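CBS domain protein (Shewanella oneidensis, PDB 3LHH) binds AMP through its tandem pair of CBS domains, the piece crystallised here from a longer, probably membrane-embedded protein of the CorC/HlyC-associated family. Local coordinates at residues E130-T135 with V153-M158; R77-R82 with M139-D144; A94-S99 with L112-N117. All coordinates share one frame; numbering follows the deposited sequence. Where two conformers were deposited one is given.

Contact 1 (E130-T135 with V153-M158). With AMP (adenosine monophosphate), chain B.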
loop_
_atom_site.group_PDB
_atom_site.type_symbol
_atom_site.label_atom_id
_atom_site.label_comp_id
_atom_site.label_asym_id
_atom_site.label_seq_id
_atom_site.Cartn_x
_atom_site.Cartn_y
_atom_site.Cartn_z
ATOM N N GLU A 130 7.182 1.060 15.978
ATOM C CA GLU A 130 7.598 2.442 16.182
ATOM C C GLU A 130 7.631 3.246 14.891
ATOM O O GLU A 130 7.299 4.433 14.901
ATOM C CB GLU A 130 8.963 2.524 16.872
ATOM C CG GLU A 130 8.830 2.810 18.354
ATOM C CD GLU A 130 7.752 3.867 18.651
ATOM O OE1 GLU A 130 7.826 4.994 18.088
ATOM O OE2 GLU A 130 6.835 3.561 19.446
ATOM N N HIS A 131 8.034 2.607 13.787
ATOM C CA HIS A 131 8.002 3.271 12.483
ATOM C C HIS A 131 6.560 3.700 12.148
ATOM O O HIS A 131 6.335 4.823 11.693
ATOM C CB HIS A 131 8.594 2.392 11.367
ATOM C CG HIS A 131 8.543 3.030 10.008
ATOM N ND1 HIS A 131 7.438 2.952 9.187
ATOM C CD2 HIS A 131 9.446 3.793 9.348
ATOM C CE1 HIS A 131 7.667 3.622 8.073
ATOM N NE2 HIS A 131 8.876 4.147 8.148
ATOM N N PHE A 132 5.585 2.825 12.401
ATOM C CA PHE A 132 4.176 3.177 12.161
ATOM C C PHE A 132 3.718 4.359 13.028
ATOM O O PHE A 132 3.093 5.312 12.548
ATOM C CB PHE A 132 3.247 1.980 12.432
ATOM C CG PHE A 132 3.049 1.062 11.243
ATOM C CD1 PHE A 132 3.628 -0.201 11.212
ATOM C CD2 PHE A 132 2.279 1.461 10.166
ATOM C CE1 PHE A 132 3.437 -1.051 10.117
ATOM C CE2 PHE A 132 2.075 0.618 9.078
ATOM C CZ PHE A 132 2.655 -0.638 9.060
ATOM N N ARG A 133 4.003 4.280 14.316
ATOM C CA ARG A 133 3.598 5.331 15.235
ATOM C C ARG A 133 4.228 6.686 14.869
ATOM O O ARG A 133 3.539 7.701 14.780
ATOM C CB ARG A 133 3.953 4.916 16.664
ATOM C CG ARG A 133 3.320 3.556 17.039
ATOM C CD ARG A 133 3.406 3.286 18.528
ATOM N NE ARG A 133 2.724 4.349 19.250
ATOM C CZ ARG A 133 3.306 5.174 20.105
ATOM N NH1 ARG A 133 4.595 5.046 20.379
ATOM N NH2 ARG A 133 2.592 6.131 20.688
ATOM N N THR A 134 5.534 6.687 14.641
ATOM C CA THR A 134 6.265 7.890 14.238
ATOM C C THR A 134 5.725 8.530 12.955
ATOM O O THR A 134 5.539 9.744 12.883
ATOM C CB THR A 134 7.749 7.558 13.983
ATOM O OG1 THR A 134 8.340 7.057 15.186
ATOM C CG2 THR A 134 8.499 8.788 13.518
ATOM N N THR A 135 5.503 7.712 11.932
ATOM C CA THR A 135 5.143 8.242 10.621
ATOM C C THR A 135 3.648 8.508 10.517
ATOM O O THR A 135 3.216 9.361 9.750
ATOM C CB THR A 135 5.574 7.299 9.465
ATOM O OG1 THR A 135 4.972 6.016 9.645
ATOM C CG2 THR A 135 7.093 7.138 9.435
ATOM N N VAL A 153 3.044 -4.089 4.790
ATOM C CA VAL A 153 2.427 -4.226 6.110
ATOM C C VAL A 153 1.458 -3.074 6.348
ATOM O O VAL A 153 1.755 -1.928 6.010
ATOM C CB VAL A 153 3.490 -4.260 7.221
ATOM C CG1 VAL A 153 2.841 -4.560 8.584
ATOM C CG2 VAL A 153 4.483 -5.313 6.915
ATOM N N THR A 154 0.296 -3.379 6.921
ATOM C CA THR A 154 -0.644 -2.335 7.304
ATOM C C THR A 154 -0.688 -2.114 8.826
ATOM O O THR A 154 -0.444 -3.019 9.621
ATOM C CB THR A 154 -2.077 -2.630 6.809
ATOM O OG1 THR A 154 -2.611 -3.749 7.527
ATOM C CG2 THR A 154 -2.089 -2.930 5.314
ATOM N N LEU A 155 -1.026 -0.900 9.224
ATOM C CA LEU A 155 -1.206 -0.605 10.640
ATOM C C LEU A 155 -2.272 -1.542 11.200
ATOM O O LEU A 155 -2.100 -2.140 12.275
ATOM C CB LEU A 155 -1.633 0.846 10.813
ATOM C CG LEU A 155 -1.998 1.240 12.243
ATOM C CD1 LEU A 155 -0.765 1.221 13.098
ATOM C CD2 LEU A 155 -2.660 2.614 12.251
ATOM N N GLN A 156 -3.364 -1.684 10.452
ATOM C CA GLN A 156 -4.467 -2.558 10.844
ATOM C C GLN A 156 -3.961 -3.944 11.212
ATOM O O GLN A 156 -4.302 -4.495 12.255
ATOM C CB GLN A 156 -5.479 -2.671 9.702
ATOM C CG GLN A 156 -6.866 -2.127 10.020
ATOM C CD GLN A 156 -7.928 -3.217 10.136
ATOM O OE1 GLN A 156 -8.353 -3.805 9.136
ATOM N NE2 GLN A 156 -8.371 -3.479 11.365
ATOM N N ASP A 157 -3.150 -4.517 10.328
ATOM C CA ASP A 157 -2.609 -5.845 10.570
ATOM C C ASP A 157 -1.675 -5.849 11.761
ATOM O O ASP A 157 -1.598 -6.823 12.501
ATOM C CB ASP A 157 -1.891 -6.366 9.324
ATOM C CG ASP A 157 -2.863 -6.802 8.244
ATOM O OD1 ASP A 157 -4.068 -6.906 8.555
ATOM O OD2 ASP A 157 -2.429 -7.038 7.092
HETATM N N MSE A 158 -0.942 -4.757 11.927
HETATM C CA MSE A 158 -0.061 -4.610 13.067
HETATM C C MSE A 158 -0.815 -4.565 14.394
HETATM O O MSE A 158 -0.371 -5.144 15.382
HETATM C CB MSE A 158 0.800 -3.366 12.911
HETATM C CG MSE A 158 1.979 -3.596 12.001
HETATM SE SE MSE A 158 3.498 -4.350 12.965
HETATM C CE MSE A 158 2.627 -5.751 14.006
HETATM P P AMP B . -8.946 -2.737 4.136
HETATM O O1P AMP B . -9.415 -3.787 3.150
HETATM O O2P AMP B . -8.501 -1.462 3.473
HETATM O O3P AMP B . -9.824 -2.543 5.348
HETATM O "O5'" AMP B . -7.664 -3.472 4.758
HETATM C "C5'" AMP B . -7.835 -4.670 5.522
HETATM C "C4'" AMP B . -6.656 -5.620 5.299
HETATM O "O4'" AMP B . -6.565 -6.036 3.927
HETATM C "C3'" AMP B . -5.308 -4.967 5.584
HETATM O "O3'" AMP B . -4.963 -4.975 6.982
HETATM C "C2'" AMP B . -4.372 -5.808 4.742
HETATM O "O2'" AMP B . -4.243 -7.062 5.415
HETATM C "C1'" AMP B . -5.192 -6.081 3.495
HETATM N N9 AMP B . -5.026 -5.042 2.436
HETATM C C8 AMP B . -5.369 -3.742 2.534
HETATM N N7 AMP B . -5.122 -3.063 1.390
HETATM C C5 AMP B . -4.593 -3.948 0.525
HETATM C C6 AMP B . -4.121 -3.895 -0.874
HETATM N N6 AMP B . -4.141 -2.737 -1.589
HETATM N N1 AMP B . -3.676 -5.043 -1.416
HETATM C C2 AMP B . -3.657 -6.203 -0.719
HETATM N N3 AMP B . -4.071 -6.319 0.558
HETATM C C4 AMP B . -4.539 -5.240 1.217
#
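Phe132 reaches out of the helix segment 130-135 and sets its ring on the turn where strand 149-154 passes into helix 155-163. Its CZ meets Val153 O at 3.4 Å, with the carbonyl oxygen at the ring's edge and near its plane. Leu155 CA sits over one face, offset toward the rim, and Leu155 CB lies 4.0 Å from Phe132 CD2. On the other flank of the ring, CE1 touches selenomethionine Met158 CG at 3.5 Å and Val153 CG1 at 3.9 Å. The selenium makes a longer, oblique Met-aromatic contact. With an alanine at Phe132 the ring would be gone, which would probably leave a gap between helix 125-135 and the turn at 153-155 and deprive Met158 CG and Leu155 CA of the surface they rest on. One shell further out, Leu128 touches both Val153 and Met158, while Val140 packs on Phe132 and Val153.

The same turn is also the sugar site. Thr154 is the N-cap of the following helix: OG1, placed between backbone N and carbonyl carbon (chi1 69°), accepts from Asp157 N at 3.0 Å and donates to AMP O3' at 2.7 Å. Asp157 then grips the ribose with both carboxylate oxygens, OD1 taking O3' and OD2 taking O2'. A capped helix start whose threonine and aspartate hold the ribose hydroxyls is characteristic of nucleotide-binding CBS domains.

Contact 2 (R77-R82 with M139-D144); sequences RFPVCR and MVFVVD. With AMP (adenosine monophosphate), chain B.
Strands 77-81 and 139-143 run at 42° to each other with their axes 9.4 Å apart at closest approach, too far for backbone pairing, so side chains do most of the bridging. The two strands come from different CBS motifs of the tandem pair and lie in separate sheets, and AMP lies in the cleft between. Pro79 is the middle piece. Its CB comes to Phe141 CZ at 3.5 Å, meeting the phenyl ring at the edge, and its CG rests 3.9 Å from the selenium of selenomethionine Met139, whose chain crosses the proline at about a right angle. Met139 has CG anti to the backbone N (chi1 177°) and stays extended until a bend at chi3, which carries CE back beside the purine, 3.7 Å from AMP N7. The same methyl approaches Arg77 O. Leu152 and Met88 also pack on Pro79, while Phe118 meets the Phe141 ring, so the apolar core extends well beyond the two strands. At the adenine end a backbone carbonyl reads the exocyclic amine: AMP N6 donates to Arg77 O at 3.1 Å with an N-H...O angle of 165°, and Pro79 CD lies 3.5 Å from that same nitrogen.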
loop_
_atom_site.group_PDB
_atom_site.type_symbol
_atom_site.label_atom_id
_atom_site.label_comp_id
_atom_site.label_asym_id
_atom_site.label_seq_id
_atom_site.Cartn_x
_atom_site.Cartn_y
_atom_site.Cartn_z
ATOM N N ARG A 77 -7.072 1.568 0.526
ATOM C CA ARG A 77 -5.893 2.190 -0.066
ATOM C C ARG A 77 -5.180 1.242 -1.031
ATOM O O ARG A 77 -5.127 0.043 -0.810
ATOM C CB ARG A 77 -4.920 2.678 1.025
ATOM C CG ARG A 77 -5.588 3.438 2.175
ATOM C CD ARG A 77 -4.588 4.234 3.020
ATOM N NE ARG A 77 -4.319 5.544 2.432
ATOM C CZ ARG A 77 -5.181 6.558 2.443
ATOM N NH1 ARG A 77 -6.374 6.423 3.016
ATOM N NH2 ARG A 77 -4.854 7.707 1.872
ATOM N N PHE A 78 -4.633 1.801 -2.106
ATOM C CA PHE A 78 -3.953 0.994 -3.120
ATOM C C PHE A 78 -2.576 1.545 -3.422
ATOM O O PHE A 78 -2.447 2.721 -3.741
ATOM C CB PHE A 78 -4.770 0.985 -4.408
ATOM C CG PHE A 78 -6.107 0.313 -4.259
ATOM C CD1 PHE A 78 -6.249 -1.027 -4.551
ATOM C CD2 PHE A 78 -7.213 1.018 -3.803
ATOM C CE1 PHE A 78 -7.501 -1.666 -4.422
ATOM C CE2 PHE A 78 -8.456 0.387 -3.660
ATOM C CZ PHE A 78 -8.591 -0.954 -3.969
ATOM N N PRO A 79 -1.546 0.685 -3.335
ATOM C CA PRO A 79 -0.227 1.022 -3.862
ATOM C C PRO A 79 -0.362 1.323 -5.344
ATOM O O PRO A 79 -1.172 0.695 -6.031
ATOM C CB PRO A 79 0.573 -0.272 -3.666
ATOM C CG PRO A 79 -0.249 -1.089 -2.633
ATOM C CD PRO A 79 -1.647 -0.725 -2.921
ATOM N N VAL A 80 0.420 2.281 -5.823
ATOM C CA VAL A 80 0.393 2.700 -7.214
ATOM C C VAL A 80 1.783 2.594 -7.789
ATOM O O VAL A 80 2.747 3.134 -7.234
ATOM C CB VAL A 80 -0.008 4.175 -7.358
ATOM C CG1 VAL A 80 0.036 4.581 -8.823
ATOM C CG2 VAL A 80 -1.378 4.411 -6.767
ATOM N N CYS A 81 1.891 1.934 -8.926
ATOM C CA CYS A 81 3.189 1.743 -9.510
ATOM C C CYS A 81 3.161 2.092 -10.993
ATOM O O CYS A 81 2.161 2.615 -11.508
ATOM C CB CYS A 81 3.618 0.296 -9.301
ATOM S SG CYS A 81 2.632 -0.830 -10.280
ATOM N N ARG A 82 4.280 1.830 -11.661
ATOM C CA ARG A 82 4.351 1.965 -13.108
ATOM C C ARG A 82 4.770 0.640 -13.690
ATOM O O ARG A 82 5.827 0.115 -13.357
ATOM C CB ARG A 82 5.332 3.054 -13.518
ATOM C CG ARG A 82 4.818 4.451 -13.280
ATOM C CD ARG A 82 5.607 5.458 -14.084
ATOM N NE ARG A 82 5.503 6.797 -13.516
ATOM C CZ ARG A 82 4.629 7.714 -13.909
ATOM N NH1 ARG A 82 3.771 7.444 -14.887
ATOM N NH2 ARG A 82 4.621 8.904 -13.324
HETATM N N MSE A 139 0.072 2.204 5.735
HETATM C CA MSE A 139 0.672 1.162 4.911
HETATM C C MSE A 139 2.171 1.425 4.694
HETATM O O MSE A 139 2.564 2.549 4.405
HETATM C CB MSE A 139 -0.072 1.172 3.573
HETATM C CG MSE A 139 0.401 0.233 2.511
HETATM SE SE MSE A 139 -0.887 0.273 1.009
HETATM C CE MSE A 139 -2.413 -0.595 1.859
ATOM N N VAL A 140 3.008 0.403 4.861
ATOM C CA VAL A 140 4.437 0.518 4.546
ATOM C C VAL A 140 4.861 -0.633 3.641
ATOM O O VAL A 140 4.314 -1.742 3.724
ATOM C CB VAL A 140 5.343 0.511 5.803
ATOM C CG1 VAL A 140 5.002 1.665 6.743
ATOM C CG2 VAL A 140 5.241 -0.825 6.518
ATOM N N PHE A 141 5.825 -0.363 2.767
ATOM C CA PHE A 141 6.362 -1.376 1.870
ATOM C C PHE A 141 7.646 -1.975 2.434
ATOM O O PHE A 141 8.494 -1.269 2.976
ATOM C CB PHE A 141 6.613 -0.787 0.485
ATOM C CG PHE A 141 5.369 -0.268 -0.185
ATOM C CD1 PHE A 141 4.282 -1.105 -0.414
ATOM C CD2 PHE A 141 5.284 1.051 -0.597
ATOM C CE1 PHE A 141 3.133 -0.622 -1.026
ATOM C CE2 PHE A 141 4.138 1.532 -1.221
ATOM C CZ PHE A 141 3.064 0.701 -1.428
ATOM N N VAL A 142 7.782 -3.282 2.285
ATOM C CA VAL A 142 8.926 -4.002 2.801
ATOM C C VAL A 142 9.794 -4.544 1.664
ATOM O O VAL A 142 9.284 -5.175 0.737
ATOM C CB VAL A 142 8.460 -5.162 3.682
ATOM C CG1 VAL A 142 9.659 -5.895 4.270
ATOM C CG2 VAL A 142 7.540 -4.641 4.791
ATOM N N VAL A 143 11.101 -4.288 1.735
ATOM C CA VAL A 143 12.040 -4.761 0.715
ATOM C C VAL A 143 13.060 -5.716 1.325
ATOM O O VAL A 143 13.326 -5.650 2.525
ATOM C CB VAL A 143 12.814 -3.594 0.047
ATOM C CG1 VAL A 143 11.840 -2.555 -0.488
ATOM C CG2 VAL A 143 13.788 -2.956 1.048
ATOM N N ASP A 144 13.624 -6.602 0.503
ATOM C CA ASP A 144 14.713 -7.475 0.955
ATOM C C ASP A 144 16.071 -6.795 0.781
ATOM O O ASP A 144 16.148 -5.593 0.513
ATOM C CB ASP A 144 14.675 -8.855 0.270
ATOM C CG ASP A 144 14.810 -8.777 -1.259
ATOM O OD1 ASP A 144 15.367 -7.784 -1.787
ATOM O OD2 ASP A 144 14.357 -9.732 -1.933
HETATM P P AMP B . -8.946 -2.737 4.136
HETATM O O1P AMP B . -9.415 -3.787 3.150
HETATM O O2P AMP B . -8.501 -1.462 3.473
HETATM O O3P AMP B . -9.824 -2.543 5.348
HETATM O "O5'" AMP B . -7.664 -3.472 4.758
HETATM C "C5'" AMP B . -7.835 -4.670 5.522
HETATM C "C4'" AMP B . -6.656 -5.620 5.299
HETATM O "O4'" AMP B . -6.565 -6.036 3.927
HETATM C "C3'" AMP B . -5.308 -4.967 5.584
HETATM O "O3'" AMP B . -4.963 -4.975 6.982
HETATM C "C2'" AMP B . -4.372 -5.808 4.742
HETATM O "O2'" AMP B . -4.243 -7.062 5.415
HETATM C "C1'" AMP B . -5.192 -6.081 3.495
HETATM N N9 AMP B . -5.026 -5.042 2.436
HETATM C C8 AMP B . -5.369 -3.742 2.534
HETATM N N7 AMP B . -5.122 -3.063 1.390
HETATM C C5 AMP B . -4.593 -3.948 0.525
HETATM C C6 AMP B . -4.121 -3.895 -0.874
HETATM N N6 AMP B . -4.141 -2.737 -1.589
HETATM N N1 AMP B . -3.676 -5.043 -1.416
HETATM C C2 AMP B . -3.657 -6.203 -0.719
HETATM N N3 AMP B . -4.071 -6.319 0.558
HETATM C C4 AMP B . -4.539 -5.240 1.217
#

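Contact 3 (A94-S99 with L112-N117)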
loop_
_atom_site.group_PDB
_atom_site.type_symbol
_atom_site.label_atom_id
_atom_site.label_comp_id
_atom_site.label_asym_id
_atom_site.label_seq_id
_atom_site.Cartn_x
_atom_site.Cartn_y
_atom_site.Cartn_z
ATOM N N ALA A 94 -8.917 5.047 -2.030
ATOM C CA ALA A 94 -10.010 4.700 -2.918
ATOM C C ALA A 94 -11.117 5.756 -2.839
ATOM O O ALA A 94 -11.688 6.167 -3.857
ATOM C CB ALA A 94 -10.552 3.329 -2.566
ATOM N N LYS A 95 -11.418 6.183 -1.622
ATOM C CA LYS A 95 -12.499 7.127 -1.398
ATOM C C LYS A 95 -12.258 8.384 -2.202
ATOM O O LYS A 95 -13.178 8.951 -2.775
ATOM C CB LYS A 95 -12.604 7.471 0.089
ATOM C CG LYS A 95 -13.598 8.579 0.394
ATOM C CD LYS A 95 -13.664 8.872 1.883
ATOM C CE LYS A 95 -14.508 10.112 2.146
ATOM N NZ LYS A 95 -14.712 10.352 3.604
ATOM N N GLN A 96 -11.005 8.816 -2.260
ATOM C CA GLN A 96 -10.692 10.045 -2.958
ATOM C C GLN A 96 -10.860 9.862 -4.456
ATOM O O GLN A 96 -11.445 10.706 -5.134
ATOM C CB GLN A 96 -9.278 10.510 -2.637
ATOM C CG GLN A 96 -8.947 11.852 -3.261
ATOM C CD GLN A 96 -7.512 12.306 -3.004
ATOM O OE1 GLN A 96 -6.687 11.555 -2.473
ATOM N NE2 GLN A 96 -7.211 13.543 -3.389
ATOM N N LEU A 97 -10.360 8.741 -4.964
ATOM C CA LEU A 97 -10.375 8.478 -6.390
ATOM C C LEU A 97 -11.831 8.443 -6.835
ATOM O O LEU A 97 -12.231 9.093 -7.804
ATOM C CB LEU A 97 -9.739 7.122 -6.648
ATOM C CG LEU A 97 -8.952 6.911 -7.936
ATOM C CD1 LEU A 97 -9.027 5.464 -8.300
ATOM C CD2 LEU A 97 -9.465 7.783 -9.060
ATOM N N LEU A 98 -12.623 7.668 -6.106
ATOM C CA LEU A 98 -14.018 7.498 -6.444
ATOM C C LEU A 98 -14.781 8.784 -6.209
ATOM O O LEU A 98 -15.615 9.167 -7.025
ATOM C CB LEU A 98 -14.623 6.414 -5.583
ATOM C CG LEU A 98 -13.929 5.079 -5.764
ATOM C CD1 LEU A 98 -14.457 4.135 -4.712
ATOM C CD2 LEU A 98 -14.171 4.552 -7.182
ATOM N N SER A 99 -14.501 9.444 -5.088
ATOM C CA SER A 99 -15.130 10.729 -4.801
ATOM C C SER A 99 -14.951 11.634 -5.994
ATOM O O SER A 99 -15.927 12.133 -6.546
ATOM C CB SER A 99 -14.521 11.403 -3.565
ATOM O OG SER A 99 -14.928 10.756 -2.375
ATOM N N LEU A 112 -3.364 12.121 -7.424
ATOM C CA LEU A 112 -3.875 11.675 -6.139
ATOM C C LEU A 112 -2.858 10.816 -5.392
ATOM O O LEU A 112 -3.108 10.388 -4.269
ATOM C CB LEU A 112 -5.202 10.922 -6.300
ATOM C CG LEU A 112 -6.409 11.746 -6.767
ATOM C CD1 LEU A 112 -6.226 12.158 -8.218
ATOM C CD2 LEU A 112 -7.706 10.974 -6.594
ATOM N N VAL A 113 -1.707 10.565 -6.003
ATOM C CA VAL A 113 -0.735 9.685 -5.377
ATOM C C VAL A 113 -0.152 10.344 -4.133
ATOM O O VAL A 113 0.236 11.504 -4.170
ATOM C CB VAL A 113 0.406 9.340 -6.343
ATOM C CG1 VAL A 113 1.453 8.462 -5.651
ATOM C CG2 VAL A 113 -0.141 8.660 -7.580
ATOM N N LYS A 114 -0.098 9.604 -3.032
ATOM C CA LYS A 114 0.527 10.101 -1.809
ATOM C C LYS A 114 1.782 9.288 -1.553
ATOM O O LYS A 114 1.917 8.166 -2.065
ATOM C CB LYS A 114 -0.425 9.970 -0.620
ATOM C CG LYS A 114 -1.843 10.467 -0.891
ATOM C CD LYS A 114 -1.864 11.961 -1.176
ATOM C CE LYS A 114 -3.254 12.438 -1.569
ATOM N NZ LYS A 114 -3.268 13.904 -1.849
ATOM N N ASN A 115 2.694 9.845 -0.763
ATOM C CA ASN A 115 3.993 9.219 -0.537
ATOM C C ASN A 115 3.921 7.881 0.180
ATOM O O ASN A 115 3.056 7.656 1.005
ATOM C CB ASN A 115 4.929 10.148 0.244
ATOM C CG ASN A 115 6.263 9.490 0.551
ATOM O OD1 ASN A 115 6.941 8.996 -0.352
ATOM N ND2 ASN A 115 6.640 9.463 1.829
ATOM N N CYS A 116 4.867 7.008 -0.130
ATOM C CA CYS A 116 4.917 5.683 0.455
ATOM C C CYS A 116 6.272 5.478 1.102
ATOM O O CYS A 116 7.297 5.883 0.545
ATOM C CB CYS A 116 4.730 4.639 -0.645
ATOM S SG CYS A 116 6.048 4.645 -1.900
ATOM N N ASN A 117 6.291 4.855 2.276
ATOM C CA ASN A 117 7.561 4.554 2.918
ATOM C C ASN A 117 7.987 3.114 2.741
ATOM O O ASN A 117 7.168 2.205 2.754
ATOM C CB ASN A 117 7.539 4.940 4.396
ATOM C CG ASN A 117 7.602 6.432 4.591
ATOM O OD1 ASN A 117 8.086 7.162 3.720
ATOM N ND2 ASN A 117 7.102 6.902 5.726
HETATM O O HOH W 1 -5.047 9.624 -2.510
#
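Gln96 holds CG anti to its own backbone nitrogen (chi1 -175°) and stays extended at chi2, which carries its amide straight off the helix to Leu112 and Lys114. Leu112 answers with CG beside its backbone N (chi1 -67°), and chi2 of 70° then lays CD2 on the helix. There CD2 touches Gln96 CG at 3.7 Å and Leu97 CA at the same distance of 3.7 Å, sitting against the side-chain stem of one residue and the backbone of the next. The Gln96 and Leu112 chains pass at a slant, and the amide NE2 comes to 3.9 Å from Leu112 CG, so Gln96 meets the leucine with CG, CD and NE2 alike.

Beyond this apolar patch the contact becomes polar. One water donates to Gln96 OE1 at 2.5 Å and to Leu112 O at 2.7 Å, joining the side-chain amide to the main chain of the opposite segment. Lys114, bent at chi2, comes from the opposite direction and brings CE to 3.7 Å from Gln96 OE1, a van der Waals approach at the exposed side. The other end of the amide has a weak hydrogen bond from NE2 to Glu100 OE1.

Toward the interior, Leu97 packs on Leu67 and Val70 of helix 63-71, and it shares Leu107 with Leu112. Leu112 also touches Ile92 of strand 88-93, while Lys114 pairs through its backbone with Ile91. Contact 3 thus lays the loop between helix 94-102 and strand 117-120 against that helix and strand 88-93.

Contacts 1 and 2 are buried and contact 3 is only partly so. Contact 1 stays within the second CBS motif, packing helix onto the strand-to-helix turn, whereas contact 2 joins strands of the two motifs and contact 3 sets the loop 112-117 on helix 94-102. Contacts 1 and 2 share a sheet, where Val153 N probably bonds to Val140 O, and both touch AMP: contact 1 holds the ribose by side chains, contact 2 the adenine by a backbone carbonyl and apolar groups. Contact 3 stays away from the nucleotide and mixes Leu112 packing on Gln96 and Leu97 with a bridging water at its polar, more exposed side; its Asn117 O probably accepts from Phe141 N, tying the end of that loop to contact 2.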